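Local coordinates for protein DNA helicase RecQ (Deinococcus radiodurans, PDB 4Q48) that probably couples ATP hydrolysis to unwinding of duplex DNA in the 3'-5' direction, the fragment here being the zinc-binding catalytic core of this DNA repair helicase, at residues A366-A371 against L387-E392; R382-L387 against E392-P397. All blocks are in the same frame, centred on the assembly; numbering follows the deposited sequence.

Contact 1 of 2, residues A366-A371 against L387-E392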
ATOM      1  N   ALA A 366      -6.553  -5.099  12.947  1.00 47.19           N
ATOM      2  CA  ALA A 366      -7.993  -4.944  12.920  1.00 46.28           C
ATOM      3  C   ALA A 366      -8.440  -3.929  11.865  1.00 49.79           C
ATOM      4  O   ALA A 366      -9.529  -4.061  11.293  1.00 46.57           O
ATOM      5  CB  ALA A 366      -8.510  -4.531  14.302  1.00 54.44           C
ATOM      6  N   SER A 367      -7.647  -2.885  11.643  1.00 42.64           N
ATOM      7  CA  SER A 367      -8.005  -1.953  10.591  1.00 45.76           C
ATOM      8  C   SER A 367      -7.557  -2.512   9.241  1.00 46.71           C
ATOM      9  O   SER A 367      -8.199  -2.236   8.222  1.00 43.02           O
ATOM     10  CB  SER A 367      -7.410  -0.575  10.820  1.00 45.45           C
ATOM     11  OG  SER A 367      -6.022  -0.670  10.913  1.00 56.08           O
ATOM     12  N   LYS A 368      -6.462  -3.283   9.226  1.00 46.44           N
ATOM     13  CA  LYS A 368      -6.035  -3.942   7.992  1.00 40.12           C
ATOM     14  C   LYS A 368      -7.197  -4.717   7.442  1.00 39.77           C
ATOM     15  O   LYS A 368      -7.538  -4.582   6.270  1.00 39.70           O
ATOM     16  CB  LYS A 368      -4.859  -4.895   8.213  1.00 41.76           C
ATOM     17  CG  LYS A 368      -3.499  -4.252   8.409  1.00 51.60           C
ATOM     18  CD  LYS A 368      -3.270  -3.063   7.473  1.00 57.81           C
ATOM     19  CE  LYS A 368      -1.856  -2.479   7.626  1.00 67.28           C
ATOM     20  NZ  LYS A 368      -1.577  -1.362   6.669  1.00 64.60           N
ATOM     21  N   LEU A 369      -7.817  -5.499   8.324  1.00 40.63           N
ATOM     22  CA  LEU A 369      -8.959  -6.337   7.995  1.00 35.66           C
ATOM     23  C   LEU A 369     -10.180  -5.503   7.623  1.00 35.32           C
ATOM     24  O   LEU A 369     -10.931  -5.869   6.727  1.00 36.38           O
ATOM     25  CB  LEU A 369      -9.296  -7.261   9.163  1.00 41.65           C
ATOM     26  CG  LEU A 369     -10.600  -8.031   8.959  1.00 35.50           C
ATOM     27  CD1 LEU A 369     -10.420  -9.002   7.801  1.00 37.06           C
ATOM     28  CD2 LEU A 369     -11.068  -8.720  10.209  1.00 28.33           C
ATOM     29  N   ASP A 370     -10.400  -4.400   8.337  1.00 38.56           N
ATOM     30  CA  ASP A 370     -11.549  -3.538   8.059  1.00 35.65           C
ATOM     31  C   ASP A 370     -11.411  -2.925   6.673  1.00 36.08           C
ATOM     32  O   ASP A 370     -12.387  -2.803   5.926  1.00 32.74           O
ATOM     33  CB  ASP A 370     -11.683  -2.433   9.106  1.00 34.10           C
ATOM     34  CG  ASP A 370     -12.840  -1.476   8.800  1.00 51.42           C
ATOM     35  OD1 ASP A 370     -14.044  -1.812   9.044  1.00 48.26           O
ATOM     36  OD2 ASP A 370     -12.524  -0.376   8.274  1.00 53.25           O
ATOM     37  N   ALA A 371     -10.188  -2.537   6.345  1.00 31.50           N
ATOM     38  CA  ALA A 371      -9.915  -1.998   5.054  1.00 28.63           C
ATOM     39  C   ALA A 371     -10.270  -3.055   4.014  1.00 37.58           C
ATOM     40  O   ALA A 371     -11.047  -2.785   3.084  1.00 36.55           O
ATOM     41  CB  ALA A 371      -8.487  -1.605   4.946  1.00 26.96           C
ATOM     42  N   LEU A 387      -7.611   1.634  -5.068  1.00 34.08           N
ATOM     43  CA  LEU A 387      -6.606   2.633  -5.383  1.00 32.85           C
ATOM     44  C   LEU A 387      -6.616   3.733  -4.323  1.00 39.81           C
ATOM     45  O   LEU A 387      -5.563   4.293  -3.990  1.00 39.86           O
ATOM     46  CB  LEU A 387      -6.855   3.186  -6.790  1.00 34.18           C
ATOM     47  CG  LEU A 387      -6.629   2.138  -7.913  1.00 30.42           C
ATOM     48  CD1 LEU A 387      -6.881   2.700  -9.290  1.00 30.80           C
ATOM     49  CD2 LEU A 387      -5.238   1.547  -7.862  1.00 28.64           C
ATOM     50  N   HIS A 388      -7.792   3.996  -3.749  1.00 40.71           N
ATOM     51  CA  HIS A 388      -7.941   5.009  -2.707  1.00 38.18           C
ATOM     52  C   HIS A 388      -7.115   4.660  -1.459  1.00 38.96           C
ATOM     53  O   HIS A 388      -6.548   5.530  -0.797  1.00 42.67           O
ATOM     54  CB  HIS A 388      -9.420   5.167  -2.337  1.00 39.53           C
ATOM     55  CG  HIS A 388      -9.650   5.989  -1.102  1.00 47.04           C
ATOM     56  ND1 HIS A 388      -9.691   7.371  -1.121  1.00 47.22           N
ATOM     57  CD2 HIS A 388      -9.813   5.625   0.191  1.00 39.48           C
ATOM     58  CE1 HIS A 388      -9.881   7.819   0.107  1.00 48.03           C
ATOM     59  NE2 HIS A 388      -9.960   6.781   0.921  1.00 51.84           N
ATOM     60  N   TYR A 389      -7.030   3.376  -1.152  1.00 37.91           N
ATOM     61  CA  TYR A 389      -6.234   2.911  -0.023  1.00 37.85           C
ATOM     62  C   TYR A 389      -4.763   3.330  -0.182  1.00 42.74           C
ATOM     63  O   TYR A 389      -4.068   3.580   0.796  1.00 45.73           O
ATOM     64  CB  TYR A 389      -6.343   1.404   0.076  1.00 35.21           C
ATOM     65  CG  TYR A 389      -5.765   0.769   1.308  1.00 39.54           C
ATOM     66  CD1 TYR A 389      -6.479   0.751   2.510  1.00 39.85           C
ATOM     67  CD2 TYR A 389      -4.499   0.185   1.286  1.00 43.07           C
ATOM     68  CE1 TYR A 389      -5.950   0.154   3.660  1.00 40.86           C
ATOM     69  CE2 TYR A 389      -3.960  -0.422   2.437  1.00 44.91           C
ATOM     70  CZ  TYR A 389      -4.696  -0.442   3.613  1.00 46.78           C
ATOM     71  OH  TYR A 389      -4.177  -1.042   4.745  1.00 52.37           O
ATOM     72  N   PHE A 390      -4.294   3.427  -1.421  1.00 40.52           N
ATOM     73  CA  PHE A 390      -2.909   3.802  -1.662  1.00 44.54           C
ATOM     74  C   PHE A 390      -2.800   5.300  -1.958  1.00 45.52           C
ATOM     75  O   PHE A 390      -1.746   5.779  -2.364  1.00 47.08           O
ATOM     76  CB  PHE A 390      -2.311   2.981  -2.828  1.00 42.08           C
ATOM     77  CG  PHE A 390      -2.270   1.515  -2.566  1.00 40.08           C
ATOM     78  CD1 PHE A 390      -1.287   0.964  -1.752  1.00 47.49           C
ATOM     79  CD2 PHE A 390      -3.246   0.683  -3.085  1.00 42.54           C
ATOM     80  CE1 PHE A 390      -1.268  -0.403  -1.472  1.00 44.52           C
ATOM     81  CE2 PHE A 390      -3.239  -0.689  -2.817  1.00 47.43           C
ATOM     82  CZ  PHE A 390      -2.247  -1.232  -2.008  1.00 47.29           C
ATOM     83  N   GLY A 391      -3.873   6.044  -1.724  1.00 39.75           N
ATOM     84  CA  GLY A 391      -3.824   7.477  -1.907  1.00 36.37           C
ATOM     85  C   GLY A 391      -4.068   7.962  -3.320  1.00 40.00           C
ATOM     86  O   GLY A 391      -3.934   9.151  -3.599  1.00 45.25           O
ATOM     87  N   GLU A 392      -4.416   7.057  -4.224  1.00 37.81           N
ATOM     88  CA  GLU A 392      -4.766   7.454  -5.584  1.00 37.82           C
ATOM     89  C   GLU A 392      -6.284   7.565  -5.713  1.00 44.65           C
ATOM     90  O   GLU A 392      -7.005   6.680  -5.258  1.00 47.08           O
ATOM     91  CB  GLU A 392      -4.220   6.457  -6.603  1.00 35.95           C
ATOM     92  CG  GLU A 392      -4.678   6.700  -8.032  1.00 36.05           C
ATOM     93  CD  GLU A 392      -3.899   5.860  -9.039  1.00 38.34           C
ATOM     94  OE1 GLU A 392      -3.072   5.036  -8.604  1.00 37.39           O
ATOM     95  OE2 GLU A 392      -4.129   6.004 -10.259  1.00 37.03           O
TER
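Tyr389 bridges two helices by reaching from near the C-terminal end of helix 382-389 to Lys368 and Ala371 on helix 359-376. Its CG is anti to the backbone N (chi1 -171°), which sends the ring out toward the other helix.

The apolar part is small. CB of Ala371 lies 3.3 Å from CE1 of Tyr389 and 3.9 Å from CD1. The methyl approaches the ring obliquely, nearest its CE1 corner.

The polar part is one hydrogen bond, from Lys368 NZ to Tyr389 OH at 3.3 Å. The ammonium comes in at the ring edge, near the ring plane. The lysine chain bends at chi2 and crosses the tyrosine at about a right angle, with CD 3.5 Å from Tyr389 OH. The strongest partner of NZ is Glu318, with which it forms a salt bridge; Asp184 forms a second one. The phenol oxygen is thus an uncharged third partner beside two salt bridges.

The backbone beyond Tyr389 ends its helix in a Schellman motif. Gly391, with positive phi, is the C-prime residue; Gly391 N bonds to His388 O, and Glu392 N to Leu387 O at 3.0 Å.

Both helices belong to the zinc-binding region. Tyr389 also touches Met317 and Glu318 of helix 317-324, while Leu369 packs on helix 342-354.

Contact 2 of 2, residues R382-L387 against E392-P397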
ATOM      1  N   ARG A 382     -14.905  -1.450  -7.578  1.00 32.82           N
ATOM      2  CA  ARG A 382     -13.871  -1.972  -6.673  1.00 31.90           C
ATOM      3  C   ARG A 382     -12.552  -1.248  -6.835  1.00 31.33           C
ATOM      4  O   ARG A 382     -11.846  -1.043  -5.861  1.00 29.70           O
ATOM      5  CB  ARG A 382     -13.562  -3.440  -6.915  1.00 33.08           C
ATOM      6  CG  ARG A 382     -14.705  -4.328  -7.101  1.00 38.92           C
ATOM      7  CD  ARG A 382     -14.239  -5.699  -6.802  1.00 35.49           C
ATOM      8  NE  ARG A 382     -14.518  -5.907  -5.405  1.00 38.57           N
ATOM      9  CZ  ARG A 382     -15.678  -6.365  -4.975  1.00 37.81           C
ATOM     10  NH1 ARG A 382     -16.621  -6.694  -5.854  1.00 38.93           N
ATOM     11  NH2 ARG A 382     -15.880  -6.509  -3.679  1.00 36.77           N
ATOM     12  N   ARG A 383     -12.207  -0.922  -8.083  1.00 28.61           N
ATOM     13  CA  ARG A 383     -10.902  -0.364  -8.403  1.00 27.32           C
ATOM     14  C   ARG A 383     -10.735   0.971  -7.682  1.00 31.32           C
ATOM     15  O   ARG A 383      -9.739   1.176  -7.000  1.00 30.79           O
ATOM     16  CB  ARG A 383     -10.731  -0.188  -9.920  1.00 31.79           C
ATOM     17  CG  ARG A 383      -9.276  -0.110 -10.392  1.00 30.97           C
ATOM     18  CD  ARG A 383      -9.154   0.084 -11.881  1.00 28.91           C
ATOM     19  NE  ARG A 383      -9.648  -1.061 -12.624  1.00 33.55           N
ATOM     20  CZ  ARG A 383      -8.881  -2.064 -13.042  1.00 36.48           C
ATOM     21  NH1 ARG A 383      -7.582  -2.036 -12.782  1.00 36.05           N
ATOM     22  NH2 ARG A 383      -9.406  -3.086 -13.730  1.00 30.82           N
ATOM     23  N   GLN A 384     -11.753   1.831  -7.762  1.00 32.58           N
ATOM     24  CA  GLN A 384     -11.747   3.096  -7.040  1.00 30.54           C
ATOM     25  C   GLN A 384     -11.440   2.893  -5.558  1.00 31.28           C
ATOM     26  O   GLN A 384     -10.599   3.612  -5.000  1.00 37.43           O
ATOM     27  CB  GLN A 384     -13.074   3.834  -7.191  1.00 27.38           C
ATOM     28  CG  GLN A 384     -13.211   4.607  -8.490  1.00 32.32           C
ATOM     29  CD  GLN A 384     -14.588   5.238  -8.680  1.00 43.32           C
ATOM     30  OE1 GLN A 384     -15.605   4.746  -8.174  1.00 42.26           O
ATOM     31  NE2 GLN A 384     -14.628   6.325  -9.437  1.00 49.47           N
ATOM     32  N   VAL A 385     -12.081   1.920  -4.921  1.00 28.19           N
ATOM     33  CA  VAL A 385     -11.855   1.686  -3.498  1.00 25.98           C
ATOM     34  C   VAL A 385     -10.437   1.221  -3.225  1.00 29.72           C
ATOM     35  O   VAL A 385      -9.816   1.659  -2.257  1.00 31.77           O
ATOM     36  CB  VAL A 385     -12.848   0.654  -2.928  1.00 28.72           C
ATOM     37  CG1 VAL A 385     -12.399   0.136  -1.553  1.00 27.27           C
ATOM     38  CG2 VAL A 385     -14.276   1.230  -2.859  1.00 23.80           C
ATOM     39  N   LEU A 386      -9.935   0.327  -4.078  1.00 34.35           N
ATOM     40  CA  LEU A 386      -8.588  -0.263  -3.943  1.00 33.22           C
ATOM     41  C   LEU A 386      -7.491   0.784  -4.054  1.00 33.57           C
ATOM     42  O   LEU A 386      -6.596   0.847  -3.217  1.00 32.55           O
ATOM     43  CB  LEU A 386      -8.366  -1.352  -5.006  1.00 32.27           C
ATOM     44  CG  LEU A 386      -6.963  -1.928  -5.239  1.00 32.11           C
ATOM     45  CD1 LEU A 386      -6.472  -2.671  -4.012  1.00 34.17           C
ATOM     46  CD2 LEU A 386      -6.969  -2.876  -6.402  1.00 30.56           C
ATOM     47  N   LEU A 387      -7.611   1.634  -5.068  1.00 34.08           N
ATOM     48  CA  LEU A 387      -6.606   2.633  -5.383  1.00 32.85           C
ATOM     49  C   LEU A 387      -6.616   3.733  -4.323  1.00 39.81           C
ATOM     50  O   LEU A 387      -5.563   4.293  -3.990  1.00 39.86           O
ATOM     51  CB  LEU A 387      -6.855   3.186  -6.790  1.00 34.18           C
ATOM     52  CG  LEU A 387      -6.629   2.138  -7.913  1.00 30.42           C
ATOM     53  CD1 LEU A 387      -6.881   2.700  -9.290  1.00 30.80           C
ATOM     54  CD2 LEU A 387      -5.238   1.547  -7.862  1.00 28.64           C
ATOM     55  N   GLU A 392      -4.416   7.057  -4.224  1.00 37.81           N
ATOM     56  CA  GLU A 392      -4.766   7.454  -5.584  1.00 37.82           C
ATOM     57  C   GLU A 392      -6.284   7.565  -5.713  1.00 44.65           C
ATOM     58  O   GLU A 392      -7.005   6.680  -5.258  1.00 47.08           O
ATOM     59  CB  GLU A 392      -4.220   6.457  -6.603  1.00 35.95           C
ATOM     60  CG  GLU A 392      -4.678   6.700  -8.032  1.00 36.05           C
ATOM     61  CD  GLU A 392      -3.899   5.860  -9.039  1.00 38.34           C
ATOM     62  OE1 GLU A 392      -3.072   5.036  -8.604  1.00 37.39           O
ATOM     63  OE2 GLU A 392      -4.129   6.004 -10.259  1.00 37.03           O
ATOM     64  N   GLU A 393      -6.769   8.662  -6.301  1.00 48.61           N
ATOM     65  CA  GLU A 393      -8.204   8.852  -6.516  1.00 43.48           C
ATOM     66  C   GLU A 393      -8.527   8.712  -8.002  1.00 48.50           C
ATOM     67  O   GLU A 393      -8.091   9.521  -8.808  1.00 53.93           O
ATOM     68  CB  GLU A 393      -8.666  10.208  -5.994  1.00 44.04           C
ATOM     69  CG  GLU A 393      -8.462  10.404  -4.473  1.00 57.00           C
ATOM     70  CD  GLU A 393      -9.172   9.345  -3.589  1.00 69.49           C
ATOM     71  OE1 GLU A 393     -10.340   8.963  -3.873  1.00 73.82           O
ATOM     72  OE2 GLU A 393      -8.538   8.883  -2.602  1.00 64.51           O
ATOM     73  N   LEU A 394      -9.296   7.689  -8.364  1.00 52.82           N
ATOM     74  CA  LEU A 394      -9.686   7.497  -9.761  1.00 49.80           C
ATOM     75  C   LEU A 394     -11.056   8.127  -9.995  1.00 47.38           C
ATOM     76  O   LEU A 394     -12.072   7.593  -9.573  1.00 47.82           O
ATOM     77  CB  LEU A 394      -9.728   6.002 -10.106  1.00 48.88           C
ATOM     78  CG  LEU A 394      -9.781   5.647 -11.597  1.00 50.44           C
ATOM     79  CD1 LEU A 394      -8.382   5.789 -12.215  1.00 50.65           C
ATOM     80  CD2 LEU A 394     -10.421   4.278 -11.895  1.00 32.86           C
ATOM     81  N   SER A 395     -11.090   9.236 -10.716  1.00 57.70           N
ATOM     82  CA  SER A 395     -12.286  10.081 -10.762  1.00 59.37           C
ATOM     83  C   SER A 395     -13.537   9.315 -11.169  1.00 50.93           C
ATOM     84  O   SER A 395     -14.592   9.439 -10.544  1.00 56.26           O
ATOM     85  CB  SER A 395     -12.064  11.248 -11.723  1.00 58.79           C
ATOM     86  OG  SER A 395     -10.744  11.745 -11.581  1.00 65.56           O
ATOM     87  N   GLU A 396     -13.404   8.508 -12.207  1.00 50.51           N
ATOM     88  CA  GLU A 396     -14.549   7.845 -12.801  1.00 50.93           C
ATOM     89  C   GLU A 396     -14.446   6.316 -12.601  1.00 49.72           C
ATOM     90  O   GLU A 396     -13.339   5.772 -12.501  1.00 45.73           O
ATOM     91  CB  GLU A 396     -14.629   8.213 -14.288  1.00 43.84           C
ATOM     92  CG  GLU A 396     -14.714   9.726 -14.545  1.00 53.18           C
ATOM     93  CD  GLU A 396     -16.016  10.373 -14.056  1.00 63.11           C
ATOM     94  OE1 GLU A 396     -17.097  10.067 -14.617  1.00 56.21           O
ATOM     95  OE2 GLU A 396     -15.956  11.180 -13.096  1.00 62.96           O
ATOM     96  N   PRO A 397     -15.601   5.631 -12.471  1.00 50.63           N
ATOM     97  CA  PRO A 397     -15.668   4.164 -12.419  1.00 44.72           C
ATOM     98  C   PRO A 397     -14.874   3.523 -13.551  1.00 41.05           C
ATOM     99  O   PRO A 397     -14.833   4.082 -14.646  1.00 42.48           O
ATOM    100  CB  PRO A 397     -17.156   3.878 -12.548  1.00 40.84           C
ATOM    101  CG  PRO A 397     -17.812   5.081 -11.961  1.00 37.71           C
ATOM    102  CD  PRO A 397     -16.908   6.248 -12.183  1.00 49.06           C
TER
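Gln384 ties helix 382-389 to the loop that follows it. Its NE2 donates to the backbone O of Leu394 at 2.9 Å, with an N-H...O angle of 149°. The donor sits nearly in line with the Leu394 C=O bond (162°), but the acceptor is tilted 20° from the amide plane of Gln384. The extended chain of Gln384 carries the amide to the loop. NE2 also comes 3.3 Å from Ser395 O, but the angle is poor and no bond is made; the Glu396 and Pro397 backbone is close by without bonding.

The apolar contacts are looser. CB of Leu394 is 4.1 Å from CG of Gln384, where the two side chains cross at about a right angle. CB of Leu394 is 4.4 Å from CD1 of Leu387.

Other polar groups find partners outside the two segments. The Glu392 carboxylate is satisfied by Ser206 OG (to OE2) and Phe207 N (to OE1). Arg383 gives its guanidinium to Ile212 O, Asn400 O and the carboxylate of Asp208. Its side chain also touches Cys398, a zinc ligand.

The chemistry implies a loop held by a side-chain amide gripping a main-chain carbonyl, between Cys381, just before the helix, and the later zinc ligands Cys398, Cys401 and Cys404.

In the fold
Both contacts use helix 382-389 and lie within the zinc-binding region, with centres about 12 Å apart. Contact 1 joins the end of that helix to a second helix, nearer the centre of the chain. Contact 2 folds the following loop back along the same helix, toward the zinc site, and several of its loop residues are exposed. Each is only partly buried. Contact 2 buries 366 Å² against 126 Å² in contact 1. Contact 1 rests on one aromatic side chain beside a charged cluster; contact 2 rests on an amide bonded to loop backbone, with leucines beside it. Leu387 and Glu392 belong to the segments of both.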